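Side-chain contacts in sigma-c capsid protein (Avian reovirus, PDB 2VRS), which forms the trimeric fibre by which avian reovirus attaches to host cells, and induces apoptosis, this chain being its C-terminal part with the head: residues M83-M88 / T112-S117; G120-T125 / V129-D134; V163-D168 / H172-Y177; F186-P191 / L203-G208. All coordinates share one frame; numbering follows the deposited sequence.

Interaction 1: M83-M88 / T112-S117; sequences MQFRWM and TDYMMS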
loop_
_atom_site.group_PDB
_atom_site.type_symbol
_atom_site.label_atom_id
_atom_site.label_comp_id
_atom_site.label_asym_id
_atom_site.label_seq_id
_atom_site.Cartn_x
_atom_site.Cartn_y
_atom_site.Cartn_z
ATOM N N MET C 83 4.765 12.848 16.699
ATOM C CA MET C 83 5.099 12.595 18.104
ATOM C C MET C 83 6.405 13.258 18.496
ATOM O O MET C 83 7.368 13.258 17.740
ATOM C CB MET C 83 5.232 11.106 18.346
ATOM C CG MET C 83 4.011 10.319 18.060
ATOM S SD MET C 83 4.461 8.595 18.361
ATOM C CE MET C 83 2.930 7.813 18.024
ATOM N N GLN C 84 6.451 13.816 19.703
ATOM C CA GLN C 84 7.667 14.484 20.193
ATOM C C GLN C 84 7.943 13.896 21.586
ATOM O O GLN C 84 7.070 13.906 22.472
ATOM C CB GLN C 84 7.453 15.994 20.297
ATOM C CG GLN C 84 7.090 16.623 18.963
ATOM C CD GLN C 84 6.749 18.077 19.123
ATOM O OE1 GLN C 84 5.660 18.516 18.762
ATOM N NE2 GLN C 84 7.672 18.833 19.695
ATOM N N PHE C 85 9.115 13.292 21.735
ATOM C CA PHE C 85 9.540 12.747 23.026
ATOM C C PHE C 85 11.058 12.759 23.187
ATOM O O PHE C 85 11.801 13.082 22.252
ATOM C CB PHE C 85 8.948 11.346 23.208
ATOM C CG PHE C 85 9.231 10.400 22.051
ATOM C CD1 PHE C 85 10.408 9.650 22.029
ATOM C CD2 PHE C 85 8.308 10.245 21.011
ATOM C CE1 PHE C 85 10.661 8.759 20.961
ATOM C CE2 PHE C 85 8.550 9.349 19.937
ATOM C CZ PHE C 85 9.728 8.621 19.917
ATOM N N ARG C 86 11.524 12.389 24.374
ATOM C CA ARG C 86 12.946 12.255 24.637
ATOM C C ARG C 86 13.350 10.786 24.746
ATOM O O ARG C 86 12.613 9.962 25.308
ATOM C CB ARG C 86 13.305 13.044 25.913
ATOM C CG ARG C 86 12.989 14.548 25.775
ATOM C CD ARG C 86 14.077 15.253 24.991
ATOM N NE ARG C 86 15.078 15.882 25.858
ATOM C CZ ARG C 86 16.133 15.266 26.400
ATOM N NH1 ARG C 86 16.351 13.969 26.190
ATOM N NH2 ARG C 86 16.977 15.955 27.166
ATOM N N TRP C 87 14.520 10.465 24.218
ATOM C CA TRP C 87 14.949 9.050 24.187
ATOM C C TRP C 87 16.388 8.979 24.637
ATOM O O TRP C 87 17.259 9.653 24.055
ATOM C CB TRP C 87 14.855 8.517 22.746
ATOM C CG TRP C 87 14.680 7.057 22.626
ATOM C CD1 TRP C 87 15.052 6.099 23.530
ATOM C CD2 TRP C 87 14.095 6.364 21.511
ATOM N NE1 TRP C 87 14.729 4.834 23.047
ATOM C CE2 TRP C 87 14.121 4.980 21.820
ATOM C CE3 TRP C 87 13.521 6.786 20.284
ATOM C CZ2 TRP C 87 13.599 4.005 20.949
ATOM C CZ3 TRP C 87 13.002 5.803 19.405
ATOM C CH2 TRP C 87 13.031 4.438 19.750
ATOM N N MET C 88 16.659 8.201 25.688
ATOM C CA MET C 88 18.050 8.045 26.105
ATOM C C MET C 88 18.617 6.897 25.299
ATOM O O MET C 88 18.171 5.751 25.421
ATOM C CB MET C 88 18.175 7.782 27.616
ATOM C CG MET C 88 19.630 7.875 28.092
ATOM S SD MET C 88 19.837 7.038 29.685
ATOM C CE MET C 88 19.368 5.333 29.310
ATOM N N THR C 112 6.821 5.265 9.845
ATOM C CA THR C 112 7.235 6.156 10.934
ATOM C C THR C 112 8.620 6.632 10.696
ATOM O O THR C 112 9.548 5.823 10.599
ATOM C CB THR C 112 7.114 5.469 12.317
ATOM O OG1 THR C 112 5.728 5.233 12.548
ATOM C CG2 THR C 112 7.710 6.321 13.391
ATOM N N ASP C 113 8.748 7.949 10.537
ATOM C CA ASP C 113 10.063 8.552 10.234
ATOM C C ASP C 113 10.583 9.266 11.427
ATOM O O ASP C 113 9.866 10.094 11.990
ATOM C CB ASP C 113 9.969 9.473 9.002
ATOM C CG ASP C 113 9.619 8.675 7.723
ATOM O OD1 ASP C 113 10.316 7.664 7.486
ATOM O OD2 ASP C 113 8.679 9.046 6.995
ATOM N N TYR C 114 11.804 8.903 11.848
ATOM C CA TYR C 114 12.427 9.505 13.024
ATOM C C TYR C 114 13.383 10.625 12.645
ATOM O O TYR C 114 14.241 10.475 11.776
ATOM C CB TYR C 114 13.264 8.450 13.760
ATOM C CG TYR C 114 12.499 7.417 14.523
ATOM C CD1 TYR C 114 11.495 7.768 15.421
ATOM C CD2 TYR C 114 12.857 6.065 14.412
ATOM C CE1 TYR C 114 10.813 6.773 16.194
ATOM C CE2 TYR C 114 12.223 5.105 15.166
ATOM C CZ TYR C 114 11.200 5.441 16.044
ATOM O OH TYR C 114 10.601 4.435 16.777
ATOM N N MET C 115 13.248 11.757 13.340
ATOM C CA MET C 115 14.226 12.818 13.222
ATOM C C MET C 115 14.699 13.091 14.654
ATOM O O MET C 115 13.891 13.492 15.477
ATOM C CB MET C 115 13.530 14.072 12.632
ATOM C CG MET C 115 13.327 14.011 11.139
ATOM S SD MET C 115 11.937 12.994 10.504
ATOM C CE MET C 115 10.531 13.468 11.523
ATOM N N MET C 116 15.986 12.886 14.938
ATOM C CA MET C 116 16.501 13.036 16.325
ATOM C C MET C 116 17.694 13.969 16.380
ATOM O O MET C 116 18.548 13.986 15.471
ATOM C CB MET C 116 17.018 11.699 16.813
ATOM C CG MET C 116 16.015 10.546 16.634
ATOM S SD MET C 116 16.723 9.062 17.419
ATOM C CE MET C 116 15.645 7.783 16.829
ATOM N N SER C 117 17.761 14.738 17.467
ATOM C CA SER C 117 18.922 15.576 17.672
ATOM C C SER C 117 19.303 15.539 19.146
ATOM O O SER C 117 18.475 15.275 20.025
ATOM C CB SER C 117 18.655 17.015 17.206
ATOM O OG SER C 117 17.616 17.589 17.953
#

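Interaction 2: G120-T125 / V129-D134; sequences GNLTVT and VLLTFD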
loop_
_atom_site.group_PDB
_atom_site.type_symbol
_atom_site.label_atom_id
_atom_site.label_comp_id
_atom_site.label_asym_id
_atom_site.label_seq_id
_atom_site.Cartn_x
_atom_site.Cartn_y
_atom_site.Cartn_z
ATOM N N GLY C 120 24.044 17.669 24.634
ATOM C CA GLY C 120 25.062 16.879 25.296
ATOM C C GLY C 120 25.871 16.077 24.303
ATOM O O GLY C 120 25.868 16.328 23.091
ATOM N N ASN C 121 26.585 15.092 24.819
ATOM C CA ASN C 121 27.620 14.478 24.032
ATOM C C ASN C 121 27.773 13.033 24.404
ATOM O O ASN C 121 27.108 12.542 25.322
ATOM C CB ASN C 121 28.932 15.183 24.281
ATOM C CG ASN C 121 29.309 15.183 25.745
ATOM O OD1 ASN C 121 30.029 14.295 26.188
ATOM N ND2 ASN C 121 28.798 16.150 26.513
ATOM N N LEU C 122 28.642 12.369 23.659
ATOM C CA LEU C 122 28.869 10.953 23.852
ATOM C C LEU C 122 30.357 10.737 23.768
ATOM O O LEU C 122 31.014 11.155 22.808
ATOM C CB LEU C 122 28.124 10.184 22.741
ATOM C CG LEU C 122 27.968 8.681 22.857
ATOM C CD1 LEU C 122 26.916 8.333 23.886
ATOM C CD2 LEU C 122 27.581 8.109 21.473
ATOM N N THR C 123 30.930 10.131 24.808
ATOM C CA THR C 123 32.346 9.821 24.784
ATOM C C THR C 123 32.520 8.487 24.074
ATOM O O THR C 123 31.803 7.531 24.374
ATOM C CB THR C 123 32.901 9.712 26.221
ATOM O OG1 THR C 123 32.882 11.018 26.793
ATOM C CG2 THR C 123 34.329 9.159 26.206
ATOM N N VAL C 124 33.425 8.470 23.099
ATOM C CA VAL C 124 33.696 7.277 22.291
ATOM C C VAL C 124 35.147 6.907 22.504
ATOM O O VAL C 124 35.959 7.749 22.901
ATOM C CB VAL C 124 33.403 7.477 20.763
ATOM C CG1 VAL C 124 31.895 7.687 20.533
ATOM C CG2 VAL C 124 34.220 8.626 20.173
ATOM N N THR C 125 35.468 5.643 22.255
ATOM C CA THR C 125 36.831 5.152 22.467
ATOM C C THR C 125 37.425 4.456 21.257
ATOM O O THR C 125 38.577 4.041 21.288
ATOM C CB THR C 125 36.887 4.208 23.674
ATOM O OG1 THR C 125 36.015 3.100 23.455
ATOM C CG2 THR C 125 36.432 4.926 24.937
ATOM N N VAL C 129 31.108 3.036 16.754
ATOM C CA VAL C 129 30.340 2.957 17.983
ATOM C C VAL C 129 28.950 2.396 17.661
ATOM O O VAL C 129 28.448 2.578 16.534
ATOM C CB VAL C 129 30.221 4.339 18.662
ATOM C CG1 VAL C 129 29.456 5.343 17.767
ATOM C CG2 VAL C 129 29.573 4.246 20.041
ATOM N N LEU C 130 28.365 1.709 18.650
ATOM C CA LEU C 130 27.001 1.225 18.574
ATOM C C LEU C 130 26.131 2.050 19.518
ATOM O O LEU C 130 26.545 2.391 20.631
ATOM C CB LEU C 130 26.940 -0.264 18.934
ATOM C CG LEU C 130 27.181 -1.261 17.801
ATOM C CD1 LEU C 130 28.519 -1.137 17.053
ATOM C CD2 LEU C 130 26.975 -2.692 18.331
ATOM N N LEU C 131 24.926 2.361 19.073
ATOM C CA LEU C 131 23.983 3.198 19.869
ATOM C C LEU C 131 22.635 2.527 19.824
ATOM O O LEU C 131 22.069 2.308 18.759
ATOM C CB LEU C 131 23.883 4.592 19.264
ATOM C CG LEU C 131 23.368 5.705 20.166
ATOM C CD1 LEU C 131 24.270 5.806 21.441
ATOM C CD2 LEU C 131 23.327 7.089 19.436
ATOM N N THR C 132 22.135 2.209 21.005
ATOM C CA THR C 132 20.933 1.410 21.164
ATOM C C THR C 132 19.713 2.273 21.533
ATOM O O THR C 132 19.794 3.180 22.371
ATOM C CB THR C 132 21.213 0.228 22.156
ATOM O OG1 THR C 132 22.130 -0.676 21.530
ATOM C CG2 THR C 132 19.889 -0.520 22.485
ATOM N N PHE C 133 18.569 1.966 20.899
ATOM C CA PHE C 133 17.296 2.699 21.061
ATOM C C PHE C 133 16.238 1.662 21.464
ATOM O O PHE C 133 15.625 1.015 20.644
ATOM C CB PHE C 133 16.900 3.370 19.735
ATOM C CG PHE C 133 17.782 4.526 19.389
ATOM C CD1 PHE C 133 17.450 5.801 19.842
ATOM C CD2 PHE C 133 18.970 4.313 18.676
ATOM C CE1 PHE C 133 18.284 6.899 19.547
ATOM C CE2 PHE C 133 19.860 5.417 18.390
ATOM C CZ PHE C 133 19.499 6.697 18.813
ATOM N N ASP C 134 16.048 1.535 22.762
ATOM C CA ASP C 134 15.073 0.603 23.351
ATOM C C ASP C 134 13.873 1.419 23.768
ATOM O O ASP C 134 14.045 2.456 24.419
ATOM C CB ASP C 134 15.767 0.042 24.605
ATOM C CG ASP C 134 14.926 -0.950 25.385
ATOM O OD1 ASP C 134 13.686 -0.984 25.279
ATOM O OD2 ASP C 134 15.571 -1.692 26.173
#

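Interaction 3: V163-D168 / H172-Y177; sequences VSFTRD and HAYQAY. With ZN (zinc ion), chain P.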
loop_
_atom_site.group_PDB
_atom_site.type_symbol
_atom_site.label_atom_id
_atom_site.label_comp_id
_atom_site.label_asym_id
_atom_site.label_seq_id
_atom_site.Cartn_x
_atom_site.Cartn_y
_atom_site.Cartn_z
ATOM N N VAL C 163 23.572 9.598 10.002
ATOM C CA VAL C 163 24.043 10.143 11.256
ATOM C C VAL C 163 24.950 11.324 10.917
ATOM O O VAL C 163 25.659 11.304 9.892
ATOM C CB VAL C 163 24.809 9.062 12.055
ATOM C CG1 VAL C 163 25.506 9.634 13.255
ATOM C CG2 VAL C 163 23.822 7.973 12.504
ATOM N N SER C 164 24.912 12.340 11.777
ATOM C CA SER C 164 25.894 13.432 11.698
ATOM C C SER C 164 26.261 13.863 13.125
ATOM O O SER C 164 25.483 13.659 14.051
ATOM C CB SER C 164 25.321 14.606 10.881
ATOM O OG SER C 164 24.507 15.442 11.669
ATOM N N PHE C 165 27.467 14.394 13.310
ATOM C CA PHE C 165 27.830 14.911 14.642
ATOM C C PHE C 165 29.034 15.816 14.467
ATOM O O PHE C 165 29.718 15.790 13.416
ATOM C CB PHE C 165 28.176 13.748 15.583
ATOM C CG PHE C 165 29.169 12.759 15.005
ATOM C CD1 PHE C 165 30.555 12.985 15.092
ATOM C CD2 PHE C 165 28.720 11.618 14.343
ATOM C CE1 PHE C 165 31.476 12.084 14.529
ATOM C CE2 PHE C 165 29.625 10.713 13.793
ATOM C CZ PHE C 165 31.007 10.933 13.888
ATOM N N THR C 166 29.344 16.538 15.556
ATOM C CA THR C 166 30.542 17.368 15.599
ATOM C C THR C 166 31.619 16.634 16.422
ATOM O O THR C 166 31.329 16.101 17.510
ATOM C CB THR C 166 30.209 18.712 16.232
ATOM O OG1 THR C 166 29.211 19.355 15.436
ATOM C CG2 THR C 166 31.457 19.613 16.299
ATOM N N ARG C 167 32.837 16.606 15.878
ATOM C CA ARG C 167 34.031 16.074 16.537
ATOM C C ARG C 167 35.206 17.000 16.193
ATOM O O ARG C 167 35.500 17.224 15.009
ATOM C CB ARG C 167 34.350 14.666 16.046
ATOM C CG ARG C 167 35.602 14.042 16.669
ATOM C CD ARG C 167 35.930 12.706 16.034
ATOM N NE ARG C 167 37.173 12.157 16.576
ATOM C CZ ARG C 167 37.335 10.948 17.109
ATOM N NH1 ARG C 167 36.328 10.080 17.185
ATOM N NH2 ARG C 167 38.535 10.594 17.555
ATOM N N ASP C 168 35.837 17.543 17.230
ATOM C CA ASP C 168 36.905 18.550 17.081
ATOM C C ASP C 168 36.465 19.690 16.177
ATOM O O ASP C 168 37.090 19.964 15.143
ATOM C CB ASP C 168 38.188 17.910 16.530
ATOM C CG ASP C 168 38.692 16.762 17.395
ATOM O OD1 ASP C 168 38.523 16.803 18.640
ATOM O OD2 ASP C 168 39.271 15.813 16.817
ATOM N N HIS C 172 30.852 15.792 10.876
ATOM C CA HIS C 172 31.030 14.569 10.122
ATOM C C HIS C 172 29.633 14.015 9.826
ATOM O O HIS C 172 28.699 14.261 10.592
ATOM C CB HIS C 172 31.754 13.537 10.993
ATOM C CG HIS C 172 33.169 13.887 11.335
ATOM N ND1 HIS C 172 34.246 13.228 10.783
ATOM C CD2 HIS C 172 33.687 14.834 12.154
ATOM C CE1 HIS C 172 35.366 13.754 11.246
ATOM N NE2 HIS C 172 35.057 14.725 12.085
ATOM N N ALA C 173 29.472 13.280 8.726
ATOM C CA ALA C 173 28.160 12.721 8.359
ATOM C C ALA C 173 28.381 11.382 7.644
ATOM O O ALA C 173 29.285 11.264 6.796
ATOM C CB ALA C 173 27.390 13.701 7.482
ATOM N N TYR C 174 27.607 10.354 8.020
ATOM C CA TYR C 174 27.820 9.019 7.464
ATOM C C TYR C 174 26.473 8.393 7.164
ATOM O O TYR C 174 25.506 8.638 7.866
ATOM C CB TYR C 174 28.535 8.101 8.486
ATOM C CG TYR C 174 29.904 8.627 8.837
ATOM C CD1 TYR C 174 30.971 8.493 7.936
ATOM C CD2 TYR C 174 30.108 9.364 10.004
ATOM C CE1 TYR C 174 32.229 9.023 8.217
ATOM C CE2 TYR C 174 31.390 9.910 10.305
ATOM C CZ TYR C 174 32.436 9.742 9.398
ATOM O OH TYR C 174 33.700 10.274 9.664
ATOM N N GLN C 175 26.467 7.619 6.091
ATOM C CA GLN C 175 25.400 6.700 5.770
ATOM C C GLN C 175 25.669 5.497 6.623
ATOM O O GLN C 175 26.642 4.781 6.363
ATOM C CB GLN C 175 25.527 6.290 4.275
ATOM C CG GLN C 175 24.584 5.108 3.871
ATOM C CD GLN C 175 23.181 5.512 4.070
ATOM O OE1 GLN C 175 22.660 6.326 3.306
ATOM N NE2 GLN C 175 22.547 4.999 5.121
ATOM N N ALA C 176 24.813 5.222 7.614
ATOM C CA ALA C 176 25.030 4.091 8.517
ATOM C C ALA C 176 23.848 3.082 8.422
ATOM O O ALA C 176 22.988 3.220 7.534
ATOM C CB ALA C 176 25.223 4.598 9.914
ATOM N N TYR C 177 23.815 2.081 9.299
ATOM C CA TYR C 177 22.732 1.080 9.307
ATOM C C TYR C 177 22.307 0.784 10.738
ATOM O O TYR C 177 23.124 0.863 11.684
ATOM C CB TYR C 177 23.180 -0.214 8.601
ATOM C CG TYR C 177 23.381 0.063 7.123
ATOM C CD1 TYR C 177 24.604 0.602 6.645
ATOM C CD2 TYR C 177 22.323 -0.100 6.226
ATOM C CE1 TYR C 177 24.771 0.947 5.291
ATOM C CE2 TYR C 177 22.482 0.239 4.853
ATOM C CZ TYR C 177 23.704 0.759 4.416
ATOM O OH TYR C 177 23.893 1.128 3.095
HETATM ZN ZN ZN P . 34.105 12.125 9.042
HETATM O O HOH W 1 37.075 15.804 13.746
#

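Interaction 4: F186-P191 / L203-G208; sequences FTITFP and LTVRTG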
loop_
_atom_site.group_PDB
_atom_site.type_symbol
_atom_site.label_atom_id
_atom_site.label_comp_id
_atom_site.label_asym_id
_atom_site.label_seq_id
_atom_site.Cartn_x
_atom_site.Cartn_y
_atom_site.Cartn_z
ATOM N N PHE C 186 16.277 -1.340 18.660
ATOM C CA PHE C 186 17.209 -1.350 17.565
ATOM C C PHE C 186 18.518 -0.707 17.973
ATOM O O PHE C 186 18.579 0.082 18.926
ATOM C CB PHE C 186 16.665 -0.714 16.255
ATOM C CG PHE C 186 16.485 0.790 16.308
ATOM C CD1 PHE C 186 15.285 1.322 16.784
ATOM C CD2 PHE C 186 17.481 1.667 15.784
ATOM C CE1 PHE C 186 15.081 2.689 16.799
ATOM C CE2 PHE C 186 17.288 3.053 15.768
ATOM C CZ PHE C 186 16.085 3.571 16.304
ATOM N N THR C 187 19.561 -1.102 17.274
ATOM C CA THR C 187 20.907 -0.569 17.482
ATOM C C THR C 187 21.474 -0.083 16.143
ATOM O O THR C 187 21.361 -0.759 15.122
ATOM C CB THR C 187 21.816 -1.651 18.111
ATOM O OG1 THR C 187 21.251 -2.026 19.380
ATOM C CG2 THR C 187 23.247 -1.133 18.304
ATOM N N ILE C 188 22.033 1.117 16.154
ATOM C CA ILE C 188 22.734 1.630 14.993
ATOM C C ILE C 188 24.254 1.556 15.188
ATOM O O ILE C 188 24.747 1.690 16.313
ATOM C CB ILE C 188 22.284 3.066 14.663
ATOM C CG1 ILE C 188 22.732 4.052 15.732
ATOM C CG2 ILE C 188 20.749 3.058 14.448
ATOM C CD1 ILE C 188 22.432 5.520 15.370
ATOM N N THR C 189 24.968 1.348 14.085
ATOM C CA THR C 189 26.432 1.257 14.079
ATOM C C THR C 189 26.968 2.338 13.133
ATOM O O THR C 189 26.518 2.446 11.980
ATOM C CB THR C 189 26.847 -0.119 13.546
ATOM O OG1 THR C 189 26.353 -1.138 14.436
ATOM C CG2 THR C 189 28.369 -0.192 13.417
ATOM N N PHE C 190 27.918 3.141 13.602
ATOM C CA PHE C 190 28.454 4.212 12.771
ATOM C C PHE C 190 29.889 4.616 13.108
ATOM O O PHE C 190 30.344 4.412 14.244
ATOM C CB PHE C 190 27.487 5.421 12.766
ATOM C CG PHE C 190 27.260 6.059 14.121
ATOM C CD1 PHE C 190 26.204 5.663 14.938
ATOM C CD2 PHE C 190 28.079 7.126 14.556
ATOM C CE1 PHE C 190 25.989 6.282 16.179
ATOM C CE2 PHE C 190 27.873 7.722 15.802
ATOM C CZ PHE C 190 26.822 7.319 16.600
ATOM N N PRO C 191 30.620 5.148 12.105
ATOM C CA PRO C 191 31.970 5.641 12.322
ATOM C C PRO C 191 31.932 6.834 13.254
ATOM O O PRO C 191 30.983 7.643 13.201
ATOM C CB PRO C 191 32.407 6.126 10.916
ATOM C CG PRO C 191 31.482 5.470 9.971
ATOM C CD PRO C 191 30.188 5.343 10.694
ATOM N N LEU C 203 24.735 15.262 17.945
ATOM C CA LEU C 203 24.436 14.063 17.154
ATOM C C LEU C 203 23.041 14.190 16.573
ATOM O O LEU C 203 22.105 14.600 17.272
ATOM C CB LEU C 203 24.535 12.803 18.044
ATOM C CG LEU C 203 24.166 11.435 17.451
ATOM C CD1 LEU C 203 25.158 10.933 16.342
ATOM C CD2 LEU C 203 24.074 10.413 18.622
ATOM N N THR C 204 22.872 13.879 15.279
ATOM C CA THR C 204 21.541 13.820 14.692
ATOM C C THR C 204 21.412 12.406 14.105
ATOM O O THR C 204 22.408 11.790 13.681
ATOM C CB THR C 204 21.326 14.871 13.540
ATOM O OG1 THR C 204 22.200 14.546 12.463
ATOM C CG2 THR C 204 21.588 16.315 14.027
ATOM N N VAL C 205 20.207 11.859 14.189
ATOM C CA VAL C 205 19.944 10.509 13.653
ATOM C C VAL C 205 18.650 10.677 12.834
ATOM O O VAL C 205 17.663 11.261 13.318
ATOM C CB VAL C 205 19.689 9.484 14.800
ATOM C CG1 VAL C 205 19.207 8.154 14.237
ATOM C CG2 VAL C 205 20.977 9.216 15.631
ATOM N N ARG C 206 18.678 10.235 11.587
ATOM C CA ARG C 206 17.487 10.239 10.732
ATOM C C ARG C 206 17.341 8.854 10.111
ATOM O O ARG C 206 18.287 8.318 9.505
ATOM C CB ARG C 206 17.595 11.289 9.625
ATOM C CG ARG C 206 17.739 12.681 10.168
ATOM C CD ARG C 206 17.354 13.708 9.124
ATOM N NE ARG C 206 16.011 13.483 8.580
ATOM C CZ ARG C 206 15.461 14.254 7.647
ATOM N NH1 ARG C 206 16.142 15.285 7.174
ATOM N NH2 ARG C 206 14.241 14.008 7.193
ATOM N N THR C 207 16.153 8.306 10.287
ATOM C CA THR C 207 15.838 6.994 9.744
ATOM C C THR C 207 14.322 6.852 9.706
ATOM O O THR C 207 13.588 7.752 10.084
ATOM C CB THR C 207 16.555 5.836 10.545
ATOM O OG1 THR C 207 16.428 4.599 9.800
ATOM C CG2 THR C 207 15.973 5.644 11.972
ATOM N N GLY C 208 13.842 5.738 9.182
ATOM C CA GLY C 208 12.416 5.489 9.267
ATOM C C GLY C 208 12.207 3.988 9.203
ATOM O O GLY C 208 13.122 3.202 8.833
#

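Interaction 1: M83-M88 / T112-S117
Trp87 reaches across the barrel interior to Tyr114 and Met116. Its CG lies anti to the backbone N (chi1 -155°), and CB points at the strand 112-117. From CB the indole runs inward. On its pyrrole side NE1 makes a hydrogen bond to the backbone O of Asp134, which fixes the rotation of the ring. On its benzo side CE3 meets the methyl CE of Met116 at 4.2 Å. One atom further, Trp87 CZ3 lies 3.8 Å from Tyr114 CZ. Next round the ring, Trp87 CH2 is 3.8 Å from Tyr114 OH. The six-membered ring of Trp87 thus turns its edge to the face of Tyr114. This is an offset edge-to-face pair with centroids 5.7 Å apart and planes at 74°.

The strands are not neighbours in the sheet. Strand 98-108 runs between them, and their short axes pass 9.1 Å apart at 62°. The contact therefore spans the inside of the antiparallel beta-barrel of the fibre head, without backbone bonds across it.

The Met116 chain is extended beyond CG and presents its methyl CE to the indole. Phe85 adds a smaller touch, with CZ 4.3 Å from Tyr114 CE1 at the edge of the Phe85 ring. Phe186 packs on both Trp87 and Tyr114 from strand 185-191.

Interaction 2: G120-T125 / V129-D134
Leu122 and Leu131 meet through one methyl each, Leu122 CD2 and Leu131 CD1, at 4.0 Å. The two side chains cross obliquely. Both carry CG opposite the backbone N (chi1 -168° and -160°), and this carries the branched ends into the space between the strands. Nearer the turn, Val124 meets Val129. Val124 CG1 lies against both Val129 CG2 and Val129 CB, 4.2 Å from each. These two side chains cross at about a right angle.

The backbones diverge along the contact. Val124 and Val129 have CA atoms 7.0 Å apart, while those of Leu122 and Leu131 are 10.0 Å apart. No hydrogen bond links the segments. The leucines bridge the wider gap with longer side chains.

Each strand is held by other neighbours. Leu122 and Val124 make backbone bonds to Ile200 and Ala198 of strand 198-210. Thr123 N is bonded to Asp97 OD2, and Thr123 O accepts from Ser95 OG. On the other strand, Val129 makes a backbone bond to Phe190, and Leu130 to Thr92. Leu131 also packs on Ala89 and Leu203.

The segments follow each other closely in the chain but pair with different strands. They are not a hydrogen-bonded hairpin. Their four buried aliphatic side chains belong to the apolar core of a closed antiparallel beta-barrel.

Interaction 3: V163-D168 / H172-Y177
Phe165, His172 and Tyr174 sit on one face of a beta hairpin, and the rings of His172 and Tyr174 hold a zinc ion. Phe165 faces His172 across the hairpin, and its ring also reaches Tyr174. His172 CB stands over one face of the Phe165 ring, 4.2 Å from its centroid, in a CH-pi contact. The imidazole plane is only 11° from that of Phe165, but the rings are slid apart and barely overlap. Tyr174 turns its edge to Phe165: Phe165 CZ is 3.7 Å from Tyr174 CE2. Phe165 takes the chi1 of 50° that puts CG between the backbone N and the carbonyl carbon, and the ring leans over to strand 172-177.

The backbones are in regular antiparallel register. Val163 with Tyr174 and Phe165 with His172 are hydrogen-bonded pairs; Ser164 with Ala173 is a non-hydrogen-bonded pair on the other face. The bond from His172 N to Phe165 O measures 2.8 Å. Ser164 OG is hydrogen-bonded to Thr204 OG1, and Arg167 NH1 to Thr192 O.

His172 and Tyr174 are two residues apart on one strand, so both reach the metal from the same face. The zinc ion is bound by His172 ND1 at 2.1 Å and Tyr174 OH at 2.0 Å. At the edge of the imidazole, His172 NE2 donates to a water 2.8 Å away. This is consistent with a proton on NE2 and the ND1 lone pair on zinc. Binding zinc would probably favour loss of the Tyr174 hydroxyl proton.

Interaction 4: F186-P191 / L203-G208
Ile188 and Val205 meet tip to tip inside the antiparallel beta-barrel of the fibre head. Ile188 CD1 touches Val205 CG2 at 4.0 Å. The Ile188 chain is extended past CG1 (chi2 174°), which carries CD1 inward. Beside this pair, Phe190 and Leu203 meet at a slant, with Phe190 CZ 4.0 Å from Leu203 CD1. The Phe190 ring has Ile188 CG1 at its edge. The backbones stay well apart: the CA atoms of Ile188 and Val205 are 9.4 Å from each other, and no hydrogen bond crosses.

More apolar groups surround these four. Ile188 packs on Val161, Leu203 on Val163, Val205 on Met116, and Phe190 on Val129 and Ala176.

The contact loosens toward Phe186 and Thr207. Both have CB turned to the opposite strand, yet Phe186 CE2 and Thr207 CG2 are still 4.8 Å apart. The Phe186 ring meets those of Phe133 and Tyr180. Tyr114 packs on Thr207, whose OG1 is hydrogen-bonded to Pro160 O. The partly exposed residues in between have other partners. Thr187 OG1 is hydrogen-bonded to Thr132 OG1. Arg206 helps join the trimer. Its NH1 forms a salt bridge to OD1 of Asp162 of a second subunit.

Overall arrangement
The chain starts with helix 3-38, passes through the triple beta-spiral region and enters the head, where all four contacts lie. They follow in series; none nests in or crosses another. Interaction 1 closes a loop of 23 residues that contains all of strand 98-108. Interaction 2 closes a short link of three residues, and interaction 3 a hairpin with three residues between its segments. Interaction 4 closes eleven residues near the C terminus. Its last strand returns to pair with 111-119 of interaction 1, with 121-124 of interaction 2 and with 159-167 of interaction 3. Strand 185-191 joins 128-134 to 170-180. Together they draw the curled sheet into one barrel.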